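Local coordinates for N-terminal acetyltransferase-like protein (Chaetomium thermophilum, PDB 5NNP) that probably serves as the helical, TPR-repeat auxiliary subunit of an N-terminal acetyltransferase A complex, at residues K164-L169 against T196-R201; R206-L211 against A229-K234; Q124-A129 against E522-F527; K50-N55 against G85-T90. All blocks are in the same frame, centred on the assembly; numbering follows the deposited sequence.

Contact 1 (K164-L169 against T196-R201)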
loop_
_atom_site.group_PDB
_atom_site.type_symbol
_atom_site.label_atom_id
_atom_site.label_comp_id
_atom_site.label_asym_id
_atom_site.label_seq_id
_atom_site.Cartn_x
_atom_site.Cartn_y
_atom_site.Cartn_z
ATOM N N LYS A 164 -7.949 -23.667 16.693
ATOM C CA LYS A 164 -7.817 -23.140 18.046
ATOM C C LYS A 164 -8.281 -21.677 18.115
ATOM O O LYS A 164 -8.839 -21.241 19.117
ATOM C CB LYS A 164 -6.379 -23.280 18.555
ATOM C CG LYS A 164 -6.282 -23.606 20.045
ATOM C CD LYS A 164 -6.874 -24.976 20.345
ATOM C CE LYS A 164 -6.694 -25.378 21.806
ATOM N NZ LYS A 164 -7.296 -24.373 22.719
ATOM N N ALA A 165 -8.066 -20.914 17.052
ATOM C CA ALA A 165 -8.516 -19.532 17.072
ATOM C C ALA A 165 -10.045 -19.465 17.134
ATOM O O ALA A 165 -10.617 -18.615 17.825
ATOM C CB ALA A 165 -7.993 -18.776 15.858
ATOM N N GLU A 166 -10.710 -20.350 16.406
ATOM C CA GLU A 166 -12.158 -20.375 16.460
ATOM C C GLU A 166 -12.641 -20.784 17.860
ATOM O O GLU A 166 -13.592 -20.221 18.403
ATOM C CB GLU A 166 -12.728 -21.314 15.409
ATOM C CG GLU A 166 -14.230 -21.198 15.335
ATOM C CD GLU A 166 -14.874 -22.241 14.476
ATOM O OE1 GLU A 166 -14.181 -22.819 13.600
ATOM O OE2 GLU A 166 -16.083 -22.477 14.685
ATOM N N HIS A 167 -11.953 -21.753 18.444
ATOM C CA HIS A 167 -12.247 -22.230 19.787
ATOM C C HIS A 167 -12.172 -21.113 20.840
ATOM O O HIS A 167 -13.031 -21.013 21.714
ATOM C CB HIS A 167 -11.279 -23.365 20.133
ATOM C CG HIS A 167 -11.453 -23.916 21.513
ATOM N ND1 HIS A 167 -10.487 -23.789 22.487
ATOM C CD2 HIS A 167 -12.469 -24.606 22.079
ATOM C CE1 HIS A 167 -10.901 -24.375 23.594
ATOM N NE2 HIS A 167 -12.100 -24.878 23.374
ATOM N N ILE A 168 -11.139 -20.275 20.751
ATOM C CA ILE A 168 -10.949 -19.197 21.715
ATOM C C ILE A 168 -12.071 -18.181 21.565
ATOM O O ILE A 168 -12.615 -17.709 22.567
ATOM C CB ILE A 168 -9.578 -18.515 21.545
ATOM C CG1 ILE A 168 -8.452 -19.482 21.932
ATOM C CG2 ILE A 168 -9.484 -17.263 22.385
ATOM C CD1 ILE A 168 -8.683 -20.193 23.299
ATOM N N LEU A 169 -12.447 -17.882 20.318
ATOM C CA LEU A 169 -13.527 -16.941 20.038
ATOM C C LEU A 169 -14.863 -17.458 20.546
ATOM O O LEU A 169 -15.622 -16.718 21.191
ATOM C CB LEU A 169 -13.619 -16.646 18.544
ATOM C CG LEU A 169 -12.523 -15.707 18.025
ATOM C CD1 LEU A 169 -12.485 -15.664 16.496
ATOM C CD2 LEU A 169 -12.705 -14.322 18.594
ATOM N N THR A 196 -15.121 -15.208 9.150
ATOM C CA THR A 196 -14.081 -15.338 8.137
ATOM C C THR A 196 -13.183 -16.526 8.475
ATOM O O THR A 196 -12.679 -17.201 7.583
ATOM C CB THR A 196 -13.229 -14.062 7.984
ATOM O OG1 THR A 196 -12.508 -13.795 9.194
ATOM C CG2 THR A 196 -14.095 -12.875 7.632
ATOM N N ILE A 197 -13.015 -16.808 9.763
ATOM C CA ILE A 197 -12.157 -17.922 10.174
ATOM C C ILE A 197 -12.757 -19.270 9.782
ATOM O O ILE A 197 -12.049 -20.149 9.286
ATOM C CB ILE A 197 -11.866 -17.876 11.692
ATOM C CG1 ILE A 197 -10.860 -16.755 11.958
ATOM C CG2 ILE A 197 -11.305 -19.202 12.182
ATOM C CD1 ILE A 197 -10.613 -16.435 13.419
ATOM N N ILE A 198 -14.060 -19.421 9.982
ATOM C CA ILE A 198 -14.752 -20.619 9.532
ATOM C C ILE A 198 -14.582 -20.850 8.027
ATOM O O ILE A 198 -14.362 -21.966 7.586
ATOM C CB ILE A 198 -16.252 -20.551 9.862
ATOM C CG1 ILE A 198 -16.454 -20.468 11.380
ATOM C CG2 ILE A 198 -16.981 -21.766 9.278
ATOM C CD1 ILE A 198 -17.915 -20.341 11.832
ATOM N N ALA A 199 -14.669 -19.793 7.231
ATOM C CA ALA A 199 -14.556 -19.952 5.791
ATOM C C ALA A 199 -13.116 -20.295 5.417
ATOM O O ALA A 199 -12.874 -21.181 4.601
ATOM C CB ALA A 199 -15.028 -18.696 5.073
ATOM N N GLU A 200 -12.158 -19.612 6.035
ATOM C CA GLU A 200 -10.758 -19.938 5.780
ATOM C C GLU A 200 -10.450 -21.405 6.133
ATOM O O GLU A 200 -9.566 -22.008 5.534
ATOM C CB GLU A 200 -9.825 -18.996 6.546
ATOM C CG GLU A 200 -9.780 -17.592 5.974
ATOM C CD GLU A 200 -8.622 -16.773 6.507
ATOM O OE1 GLU A 200 -8.617 -15.537 6.267
ATOM O OE2 GLU A 200 -7.730 -17.366 7.161
ATOM N N ARG A 201 -11.188 -21.982 7.082
ATOM C CA ARG A 201 -11.028 -23.400 7.363
ATOM C C ARG A 201 -11.618 -24.217 6.215
ATOM O O ARG A 201 -11.373 -25.416 6.124
ATOM C CB ARG A 201 -11.667 -23.791 8.700
ATOM C CG ARG A 201 -11.050 -23.046 9.870
ATOM C CD ARG A 201 -11.626 -23.490 11.193
ATOM N NE ARG A 201 -11.416 -24.915 11.397
ATOM C CZ ARG A 201 -12.004 -25.628 12.348
ATOM N NH1 ARG A 201 -12.860 -25.042 13.182
ATOM N NH2 ARG A 201 -11.748 -26.924 12.451
#
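Glu166, on helix 162-175, lies across from Ile197, Ile198 and Arg201, and its side chain meets them in turn from CB to the carboxylate. Glu166 CB sits 4.1 Å from Ile197 CG2, an apolar start for a residue that ends in charge. Chi1 of -172° sets CG anti to the backbone N; the chain is extended beyond it, and Glu166 CD lies 3.9 Å from Ile198 CG1. At the tip the two oxygens divide the work. Glu166 OE1 forms a salt bridge with Arg201, its distance to Arg201 NH1 being 2.6 Å with a bent N-H...O angle of 142°. The nitrogen comes from above the carboxylate plane, whereas OE1 itself lies in the guanidinium plane, at its edge. Glu166 OE2 passes 3.9 Å from Ile198 CG1 and bridges to a second arginine, Arg206 NH2, as well as bonding to a bound glycerol. Replacing Glu166 by an alanine would probably leave both Arg201 NH1 and Arg206 NH2 without the carboxylate that offsets their neighbouring positive charges.

Apart from this polar tip, the interface is apolar. Ile197 CD1 is 3.7 Å from Leu169 CD1 and 4.3 Å from Ala165 CB. The two helix segments run nearly antiparallel, at 154°, with axes 10.1 Å apart. Helix 146-159 backs the first of them, where Tyr156 touches Ala165 and Ala153 touches Leu169. Arg206, Ala207 and His210 of helix 204-214 touch Ile198, so the pair is packed between helix 146-159, on the first segment, and helix 204-214, on the second.

Contact 2 (R206-L211 against A229-K234)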
loop_
_atom_site.group_PDB
_atom_site.type_symbol
_atom_site.label_atom_id
_atom_site.label_comp_id
_atom_site.label_asym_id
_atom_site.label_seq_id
_atom_site.Cartn_x
_atom_site.Cartn_y
_atom_site.Cartn_z
ATOM N N ARG A 206 -20.814 -24.186 6.555
ATOM C CA ARG A 206 -21.010 -23.788 7.936
ATOM C C ARG A 206 -20.943 -22.279 8.103
ATOM O O ARG A 206 -21.655 -21.706 8.931
ATOM C CB ARG A 206 -19.971 -24.453 8.826
ATOM C CG ARG A 206 -20.406 -24.596 10.261
ATOM C CD ARG A 206 -19.400 -25.403 11.021
ATOM N NE ARG A 206 -18.522 -24.572 11.839
ATOM C CZ ARG A 206 -17.200 -24.556 11.727
ATOM N NH1 ARG A 206 -16.590 -25.316 10.821
ATOM N NH2 ARG A 206 -16.491 -23.789 12.529
ATOM N N ALA A 207 -20.082 -21.641 7.320
ATOM C CA ALA A 207 -19.915 -20.200 7.393
ATOM C C ALA A 207 -21.189 -19.464 6.968
ATOM O O ALA A 207 -21.525 -18.414 7.532
ATOM C CB ALA A 207 -18.725 -19.759 6.539
ATOM N N LEU A 208 -21.889 -19.998 5.972
ATOM C CA LEU A 208 -23.141 -19.390 5.533
ATOM C C LEU A 208 -24.193 -19.531 6.631
ATOM O O LEU A 208 -24.918 -18.592 6.965
ATOM C CB LEU A 208 -23.643 -20.028 4.235
ATOM C CG LEU A 208 -24.921 -19.387 3.681
ATOM C CD1 LEU A 208 -24.730 -17.888 3.508
ATOM C CD2 LEU A 208 -25.335 -20.021 2.377
ATOM N N GLN A 209 -24.256 -20.729 7.187
ATOM C CA GLN A 209 -25.096 -21.022 8.332
ATOM C C GLN A 209 -24.816 -20.057 9.493
ATOM O O GLN A 209 -25.745 -19.518 10.103
ATOM C CB GLN A 209 -24.879 -22.476 8.751
ATOM C CG GLN A 209 -25.414 -22.851 10.125
ATOM C CD GLN A 209 -24.934 -24.231 10.583
ATOM O OE1 GLN A 209 -24.633 -25.104 9.764
ATOM N NE2 GLN A 209 -24.856 -24.427 11.898
ATOM N N HIS A 210 -23.536 -19.831 9.787
ATOM C CA HIS A 210 -23.156 -18.956 10.894
ATOM C C HIS A 210 -23.434 -17.503 10.549
ATOM O O HIS A 210 -23.760 -16.699 11.420
ATOM C CB HIS A 210 -21.679 -19.145 11.254
ATOM C CG HIS A 210 -21.170 -18.168 12.269
ATOM N ND1 HIS A 210 -20.423 -17.056 11.929
ATOM C CD2 HIS A 210 -21.291 -18.139 13.617
ATOM C CE1 HIS A 210 -20.108 -16.387 13.023
ATOM N NE2 HIS A 210 -20.622 -17.025 14.061
ATOM N N LEU A 211 -23.302 -17.176 9.268
ATOM C CA LEU A 211 -23.570 -15.829 8.796
ATOM C C LEU A 211 -25.007 -15.468 9.049
ATOM O O LEU A 211 -25.294 -14.476 9.709
ATOM C CB LEU A 211 -23.279 -15.689 7.311
ATOM C CG LEU A 211 -23.263 -14.232 6.858
ATOM C CD1 LEU A 211 -22.013 -13.511 7.417
ATOM C CD2 LEU A 211 -23.344 -14.118 5.332
ATOM N N ALA A 229 -23.161 -13.376 -0.647
ATOM C CA ALA A 229 -23.168 -13.668 -2.080
ATOM C C ALA A 229 -22.063 -14.644 -2.438
ATOM O O ALA A 229 -22.282 -15.604 -3.177
ATOM C CB ALA A 229 -23.026 -12.388 -2.903
ATOM N N SER A 230 -20.877 -14.391 -1.903
ATOM C CA SER A 230 -19.732 -15.253 -2.126
ATOM C C SER A 230 -20.017 -16.712 -1.751
ATOM O O SER A 230 -19.703 -17.627 -2.516
ATOM C CB SER A 230 -18.529 -14.732 -1.344
ATOM O OG SER A 230 -17.405 -15.559 -1.555
ATOM N N TYR A 231 -20.621 -16.930 -0.588
ATOM C CA TYR A 231 -20.884 -18.287 -0.107
ATOM C C TYR A 231 -21.957 -18.975 -0.931
ATOM O O TYR A 231 -21.824 -20.149 -1.299
ATOM C CB TYR A 231 -21.331 -18.273 1.351
ATOM C CG TYR A 231 -20.313 -17.785 2.345
ATOM C CD1 TYR A 231 -18.956 -17.889 2.091
ATOM C CD2 TYR A 231 -20.717 -17.236 3.558
ATOM C CE1 TYR A 231 -18.027 -17.457 3.015
ATOM C CE2 TYR A 231 -19.797 -16.800 4.487
ATOM C CZ TYR A 231 -18.453 -16.914 4.214
ATOM O OH TYR A 231 -17.537 -16.477 5.144
ATOM N N LEU A 232 -23.049 -18.257 -1.182
ATOM C CA LEU A 232 -24.124 -18.816 -1.987
ATOM C C LEU A 232 -23.601 -19.242 -3.353
ATOM O O LEU A 232 -23.949 -20.316 -3.844
ATOM C CB LEU A 232 -25.267 -17.818 -2.157
ATOM C CG LEU A 232 -26.161 -17.546 -0.949
ATOM C CD1 LEU A 232 -27.180 -16.466 -1.280
ATOM C CD2 LEU A 232 -26.863 -18.815 -0.476
ATOM N N SER A 233 -22.750 -18.414 -3.961
ATOM C CA SER A 233 -22.255 -18.728 -5.299
ATOM C C SER A 233 -21.380 -19.978 -5.259
ATOM O O SER A 233 -21.549 -20.876 -6.081
ATOM C CB SER A 233 -21.496 -17.551 -5.915
ATOM O OG SER A 233 -20.434 -17.117 -5.093
ATOM N N LYS A 234 -20.472 -20.048 -4.294
ATOM C CA LYS A 234 -19.639 -21.240 -4.119
ATOM C C LYS A 234 -20.437 -22.503 -3.818
ATOM O O LYS A 234 -19.984 -23.601 -4.119
ATOM C CB LYS A 234 -18.620 -21.017 -3.002
ATOM C CG LYS A 234 -17.561 -20.006 -3.356
ATOM C CD LYS A 234 -16.615 -19.823 -2.207
ATOM C CE LYS A 234 -15.436 -18.961 -2.576
ATOM N NZ LYS A 234 -14.509 -18.902 -1.411
#
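Tyr231 packs its ring against the backbone and side chains of Ala207 and Leu208, and contacts with this ring make up most of the interface. Tyr231 CB points to the opposite helix, and chi1 of -64° sets CG anti to the carbonyl carbon. Tyr231 CZ comes to 3.7 Å from Ala207 CB, while Tyr231 CD2 lies 3.8 Å from Leu208 CA. Both approaches are oblique to the ring. Leu211 adds a looser contact, Leu211 CD2 being 4.4 Å from Tyr231 CD2.

The purely aliphatic contacts belong to Leu208. Its side chain and that of Tyr231 slide past each other in opposite directions, with Leu208 CD1 4.0 Å from Tyr231 CB. The other methyl, Leu208 CD2, meets Leu232 CD2 at 3.5 Å, where the two leucines cross at about a right angle.

No hydrogen bond joins the two segments directly; Asn195 of helix 185-200 bonds to both. It pairs its OD1 with Tyr231 OH and its ND2 with the carbonyl of Ala207 and with His210 ND1. One amide thereby serves both helices and holds the phenol end of an otherwise apolar ring.

The segment axes approach to 9.7 Å at an angle of 141° between their directions. Helices 204-214 and 221-234 are consecutive in the chain, and this buried packing of antiparallel neighbours is the helical hairpin from which alpha-alpha solenoids, TPR proteins among them, are built.

Contact 3 (Q124-A129 against E522-F527)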
loop_
_atom_site.group_PDB
_atom_site.type_symbol
_atom_site.label_atom_id
_atom_site.label_comp_id
_atom_site.label_asym_id
_atom_site.label_seq_id
_atom_site.Cartn_x
_atom_site.Cartn_y
_atom_site.Cartn_z
ATOM N N GLN A 124 5.445 -8.258 15.875
ATOM C CA GLN A 124 6.144 -7.412 14.911
ATOM C C GLN A 124 7.182 -8.189 14.103
ATOM O O GLN A 124 7.425 -7.859 12.949
ATOM C CB GLN A 124 6.846 -6.247 15.591
ATOM C CG GLN A 124 7.663 -5.405 14.604
ATOM C CD GLN A 124 6.785 -4.531 13.720
ATOM O OE1 GLN A 124 5.653 -4.192 14.079
ATOM N NE2 GLN A 124 7.288 -4.183 12.558
ATOM N N MET A 125 7.802 -9.205 14.703
ATOM C CA MET A 125 8.809 -9.996 13.984
ATOM C C MET A 125 8.254 -11.344 13.583
ATOM O O MET A 125 8.993 -12.229 13.189
ATOM C CB MET A 125 10.077 -10.204 14.814
ATOM C CG MET A 125 10.713 -8.930 15.306
ATOM S SD MET A 125 11.176 -7.830 13.958
ATOM C CE MET A 125 12.476 -8.803 13.178
ATOM N N ARG A 126 6.942 -11.487 13.676
ATOM C CA ARG A 126 6.274 -12.716 13.279
ATOM C C ARG A 126 6.857 -13.951 13.988
ATOM O O ARG A 126 6.959 -15.034 13.412
ATOM C CB ARG A 126 6.322 -12.875 11.753
ATOM C CG ARG A 126 5.844 -11.638 10.964
ATOM C CD ARG A 126 4.372 -11.271 11.229
ATOM N NE ARG A 126 3.814 -10.310 10.265
ATOM C CZ ARG A 126 3.623 -9.006 10.483
ATOM N NH1 ARG A 126 3.942 -8.443 11.644
ATOM N NH2 ARG A 126 3.104 -8.252 9.525
ATOM N N ASP A 127 7.223 -13.778 15.254
ATOM C CA ASP A 127 7.493 -14.910 16.149
ATOM C C ASP A 127 6.151 -15.422 16.672
ATOM O O ASP A 127 5.730 -15.084 17.786
ATOM C CB ASP A 127 8.426 -14.472 17.290
ATOM C CG ASP A 127 8.701 -15.564 18.304
ATOM O OD1 ASP A 127 8.421 -16.754 18.051
ATOM O OD2 ASP A 127 9.214 -15.213 19.380
ATOM N N TYR A 128 5.471 -16.217 15.849
ATOM C CA TYR A 128 4.092 -16.620 16.121
ATOM C C TYR A 128 3.929 -17.447 17.393
ATOM O O TYR A 128 3.010 -17.184 18.198
ATOM C CB TYR A 128 3.527 -17.411 14.939
ATOM C CG TYR A 128 3.562 -16.671 13.623
ATOM C CD1 TYR A 128 2.777 -15.538 13.412
ATOM C CD2 TYR A 128 4.377 -17.107 12.581
ATOM C CE1 TYR A 128 2.815 -14.866 12.212
ATOM C CE2 TYR A 128 4.417 -16.437 11.372
ATOM C CZ TYR A 128 3.638 -15.320 11.194
ATOM O OH TYR A 128 3.692 -14.657 9.990
ATOM N N ALA A 129 4.800 -18.447 17.564
ATOM C CA ALA A 129 4.748 -19.322 18.745
ATOM C C ALA A 129 4.962 -18.507 20.010
ATOM O O ALA A 129 4.257 -18.685 21.001
ATOM C CB ALA A 129 5.782 -20.442 18.649
ATOM N N GLU A 522 7.770 -0.465 9.899
ATOM C CA GLU A 522 7.809 -0.196 11.318
ATOM C C GLU A 522 6.496 0.474 11.748
ATOM O O GLU A 522 6.128 0.469 12.933
ATOM C CB GLU A 522 9.024 0.664 11.659
ATOM C CG GLU A 522 9.181 0.928 13.143
ATOM C CD GLU A 522 10.490 1.640 13.486
ATOM O OE1 GLU A 522 10.622 2.106 14.644
ATOM O OE2 GLU A 522 11.387 1.723 12.608
ATOM N N ASP A 523 5.783 1.010 10.762
ATOM C CA ASP A 523 4.525 1.711 10.999
ATOM C C ASP A 523 3.440 0.817 11.609
ATOM O O ASP A 523 2.558 1.298 12.312
ATOM C CB ASP A 523 4.007 2.332 9.692
ATOM C CG ASP A 523 4.650 3.675 9.399
ATOM O OD1 ASP A 523 5.206 4.273 10.349
ATOM O OD2 ASP A 523 4.601 4.140 8.237
ATOM N N GLN A 524 3.512 -0.483 11.350
ATOM C CA GLN A 524 2.499 -1.405 11.838
ATOM C C GLN A 524 2.652 -1.656 13.354
ATOM O O GLN A 524 1.811 -2.310 13.973
ATOM C CB GLN A 524 2.597 -2.716 11.072
ATOM C CG GLN A 524 3.890 -3.438 11.403
ATOM C CD GLN A 524 4.075 -4.735 10.642
ATOM O OE1 GLN A 524 3.180 -5.578 10.585
ATOM N NE2 GLN A 524 5.248 -4.903 10.066
ATOM N N PHE A 525 3.709 -1.102 13.946
ATOM C CA PHE A 525 4.128 -1.450 15.302
ATOM C C PHE A 525 3.108 -1.101 16.398
ATOM O O PHE A 525 2.784 -1.927 17.252
ATOM C CB PHE A 525 5.471 -0.775 15.611
ATOM C CG PHE A 525 6.158 -1.310 16.850
ATOM C CD1 PHE A 525 5.832 -0.832 18.111
ATOM C CD2 PHE A 525 7.116 -2.300 16.753
ATOM C CE1 PHE A 525 6.467 -1.325 19.249
ATOM C CE2 PHE A 525 7.748 -2.797 17.884
ATOM C CZ PHE A 525 7.426 -2.310 19.133
ATOM N N ASP A 526 2.619 0.125 16.392
ATOM C CA ASP A 526 1.680 0.571 17.420
ATOM C C ASP A 526 0.294 -0.040 17.244
ATOM O O ASP A 526 -0.535 0.040 18.141
ATOM C CB ASP A 526 1.547 2.092 17.402
ATOM C CG ASP A 526 2.822 2.803 17.784
ATOM O OD1 ASP A 526 3.665 2.199 18.474
ATOM O OD2 ASP A 526 2.969 3.988 17.416
ATOM N N PHE A 527 0.041 -0.645 16.090
ATOM C CA PHE A 527 -1.305 -1.110 15.768
ATOM C C PHE A 527 -1.603 -2.525 16.266
ATOM O O PHE A 527 -2.768 -2.888 16.405
ATOM C CB PHE A 527 -1.547 -0.997 14.260
ATOM C CG PHE A 527 -1.672 0.419 13.799
ATOM C CD1 PHE A 527 -2.801 1.162 14.137
ATOM C CD2 PHE A 527 -0.652 1.034 13.089
ATOM C CE1 PHE A 527 -2.931 2.503 13.748
ATOM C CE2 PHE A 527 -0.764 2.368 12.694
ATOM C CZ PHE A 527 -1.907 3.114 13.025
#
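Gln524 OE1 is gripped by both terminal nitrogens of Arg126, which meet it end-on and tip to tip. The NH2 bond is 2.9 Å from Arg126 NH2 to Gln524 OE1, with an N-H...O angle of 156°, and it lies in the carbonyl plane on a lone pair. The companion bond, from Arg126 NH1 to Gln524 OE1, measures 3.1 Å and is more bent (140°), its donor standing above the carbonyl plane. The oxygen lies in the guanidinium plane, and the amide is turned almost perpendicular to that plane. Gln524 has CG between the backbone N and the carbonyl carbon (chi1 68°) and its chain extended beyond.

Gln124 packs alongside. Gln124 OE1 lies 3.3 Å from Gln524 CG and also touches Phe525 at CA and, obliquely to the ring, at CD2. Gln124 NE2 lies 3.3 Å from Gln524 NE2, two donors that do not bond to each other. Both of them instead donate to the carbonyl of Gln521, and Gln124 OE1 is taken by His528 NE2.

Arg126 has positive phi as the C-prime residue of the Schellman motif closing helix 112-124. Its NE forms a salt bridge with Asp548, and its NH1 and NH2 also reach the carbonyls of Ile123 and Val544.

Across the contact, then, the charged guanidinium bonds to a neutral amide oxygen; Asp548 supplies the negative partner, so the guanidinium is probably well compensated while it joins a helix end to segment 522-527, far on in the chain.

Contact 4 (K50-N55 against G85-T90)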
loop_
_atom_site.group_PDB
_atom_site.type_symbol
_atom_site.label_atom_id
_atom_site.label_comp_id
_atom_site.label_asym_id
_atom_site.label_seq_id
_atom_site.Cartn_x
_atom_site.Cartn_y
_atom_site.Cartn_z
ATOM N N LYS A 50 21.938 4.200 34.488
ATOM C CA LYS A 50 22.823 5.204 33.919
ATOM C C LYS A 50 22.944 4.999 32.412
ATOM O O LYS A 50 23.073 5.964 31.655
ATOM C CB LYS A 50 24.195 5.141 34.591
ATOM C CG LYS A 50 25.234 6.074 34.008
ATOM C CD LYS A 50 26.570 5.885 34.714
ATOM C CE LYS A 50 27.650 6.806 34.155
ATOM N NZ LYS A 50 28.950 6.644 34.864
ATOM N N ALA A 51 22.894 3.734 31.993
ATOM C CA ALA A 51 22.955 3.363 30.583
ATOM C C ALA A 51 21.766 3.915 29.819
ATOM O O ALA A 51 21.901 4.308 28.666
ATOM C CB ALA A 51 23.020 1.859 30.431
ATOM N N LEU A 52 20.605 3.946 30.470
ATOM C CA LEU A 52 19.396 4.517 29.872
ATOM C C LEU A 52 19.562 5.997 29.584
ATOM O O LEU A 52 19.307 6.453 28.471
ATOM C CB LEU A 52 18.189 4.326 30.786
ATOM C CG LEU A 52 17.363 3.049 30.687
ATOM C CD1 LEU A 52 16.116 3.179 31.556
ATOM C CD2 LEU A 52 16.999 2.746 29.245
ATOM N N ILE A 53 19.978 6.740 30.604
ATOM C CA ILE A 53 20.172 8.180 30.490
ATOM C C ILE A 53 21.213 8.509 29.430
ATOM O O ILE A 53 21.071 9.483 28.695
ATOM C CB ILE A 53 20.593 8.796 31.833
ATOM C CG1 ILE A 53 19.503 8.563 32.883
ATOM C CG2 ILE A 53 20.869 10.286 31.671
ATOM C CD1 ILE A 53 19.847 9.082 34.271
ATOM N N LEU A 54 22.256 7.693 29.346
ATOM C CA LEU A 54 23.262 7.884 28.313
ATOM C C LEU A 54 22.639 7.737 26.930
ATOM O O LEU A 54 22.869 8.569 26.043
ATOM C CB LEU A 54 24.412 6.894 28.492
ATOM C CG LEU A 54 25.286 7.126 29.724
ATOM C CD1 LEU A 54 26.362 6.064 29.811
ATOM C CD2 LEU A 54 25.905 8.512 29.688
ATOM N N ASN A 55 21.841 6.682 26.759
ATOM C CA ASN A 55 21.147 6.425 25.500
ATOM C C ASN A 55 20.135 7.521 25.191
ATOM O O ASN A 55 19.886 7.842 24.029
ATOM C CB ASN A 55 20.453 5.061 25.541
ATOM C CG ASN A 55 19.923 4.626 24.181
ATOM O OD1 ASN A 55 18.721 4.685 23.928
ATOM N ND2 ASN A 55 20.821 4.182 23.302
ATOM N N GLY A 85 17.144 -4.546 26.563
ATOM C CA GLY A 85 16.089 -4.652 25.573
ATOM C C GLY A 85 15.607 -3.299 25.080
ATOM O O GLY A 85 15.477 -3.075 23.874
ATOM N N ILE A 86 15.350 -2.394 26.023
ATOM C CA ILE A 86 14.918 -1.040 25.708
ATOM C C ILE A 86 15.881 -0.337 24.749
ATOM O O ILE A 86 15.452 0.271 23.776
ATOM C CB ILE A 86 14.757 -0.211 26.995
ATOM C CG1 ILE A 86 13.606 -0.773 27.832
ATOM C CG2 ILE A 86 14.499 1.258 26.674
ATOM C CD1 ILE A 86 13.496 -0.150 29.204
ATOM N N LEU A 87 17.178 -0.438 25.019
ATOM C CA LEU A 87 18.187 0.105 24.119
ATOM C C LEU A 87 18.040 -0.478 22.710
ATOM O O LEU A 87 17.892 0.260 21.731
ATOM C CB LEU A 87 19.587 -0.164 24.670
ATOM C CG LEU A 87 19.856 0.400 26.070
ATOM C CD1 LEU A 87 21.278 0.113 26.537
ATOM C CD2 LEU A 87 19.579 1.885 26.091
ATOM N N TYR A 88 18.066 -1.805 22.627
ATOM C CA TYR A 88 17.877 -2.526 21.371
ATOM C C TYR A 88 16.615 -2.120 20.638
ATOM O O TYR A 88 16.648 -1.841 19.448
ATOM C CB TYR A 88 17.828 -4.026 21.620
ATOM C CG TYR A 88 19.172 -4.695 21.624
ATOM C CD1 TYR A 88 20.100 -4.421 20.634
ATOM C CD2 TYR A 88 19.519 -5.594 22.618
ATOM C CE1 TYR A 88 21.339 -5.031 20.626
ATOM C CE2 TYR A 88 20.745 -6.201 22.622
ATOM C CZ TYR A 88 21.656 -5.923 21.624
ATOM O OH TYR A 88 22.897 -6.535 21.621
ATOM N N ARG A 89 15.497 -2.104 21.348
ATOM C CA ARG A 89 14.240 -1.705 20.733
ATOM C C ARG A 89 14.325 -0.280 20.213
ATOM O O ARG A 89 13.753 0.041 19.180
ATOM C CB ARG A 89 13.088 -1.835 21.717
ATOM C CG ARG A 89 11.777 -1.476 21.105
ATOM C CD ARG A 89 10.666 -1.624 22.092
ATOM N NE ARG A 89 10.694 -0.581 23.101
ATOM C CZ ARG A 89 9.769 -0.444 24.043
ATOM N NH1 ARG A 89 8.756 -1.295 24.092
ATOM N NH2 ARG A 89 9.854 0.538 24.933
ATOM N N THR A 90 15.051 0.575 20.925
ATOM C CA THR A 90 15.238 1.953 20.494
ATOM C C THR A 90 16.036 2.026 19.205
ATOM O O THR A 90 15.704 2.806 18.314
ATOM C CB THR A 90 15.960 2.799 21.548
ATOM O OG1 THR A 90 15.215 2.792 22.764
ATOM C CG2 THR A 90 16.073 4.225 21.068
#
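Ile86, the first residue of its segment to touch the other, offers Ile86 CG2 to Leu52 CD2 at 3.9 Å, the two side chains crossing at about a right angle. Leu87 follows and covers more ground through a single methyl. Leu87 CD2 lies 3.3 Å from Asn55 CB and also touches Asn55 CG. The same Leu87 CD2 is 4.2 Å from Leu52 CD2. In Asn55, CG stands anti to the backbone N (chi1 -170°). Thr90 closes the row, meeting Asn55 tip to tip with Thr90 CG2 3.9 Å from Asn55 OD1. Its hydroxyl turns back into its own helix, Thr90 OG1 donating to Ile86 O at 2.7 Å.

Replacing Asn55 by an alanine would keep CB against Leu87 but would probably open a gap beside that methyl and leave Thr90 CG2 without its neighbour.

The segment axes run 17° apart in direction and 10.6 Å apart, the nearly parallel relation of alternate helices in a TPR-type solenoid, with helix 60-73 packing on both Leu87 and Asn55. No hydrogen bond crosses the interface. Its cohesion is therefore van der Waals, with the Asn55 side chain laid against a methyl of the buried Leu87 and reaching the exposed Thr90 at its tip, while Leu52 meets Ile86 and Leu87.

How the contacts relate
From the N terminus, contact 4 closes first, bringing 85-90 back to 50-55 around helix 60-73 within the TPR region. Contact 3 opens later, at 124-129, and closes only at 522-527, so its long loop encloses contacts 1 and 2, which follow one another in series; none of the four cross. Contacts 1 and 2 also touch: helices 185-200 and 204-214 follow each other in the chain, and Ala199 CB further lies 3.4 Å from Tyr231 OH on helix 221-234. Contact 3 comes within about 4 Å of contact 4 between nearest atoms, without touching it. The short loops thus build the helical stack locally, whereas contact 3 ties its early helices to a much later part.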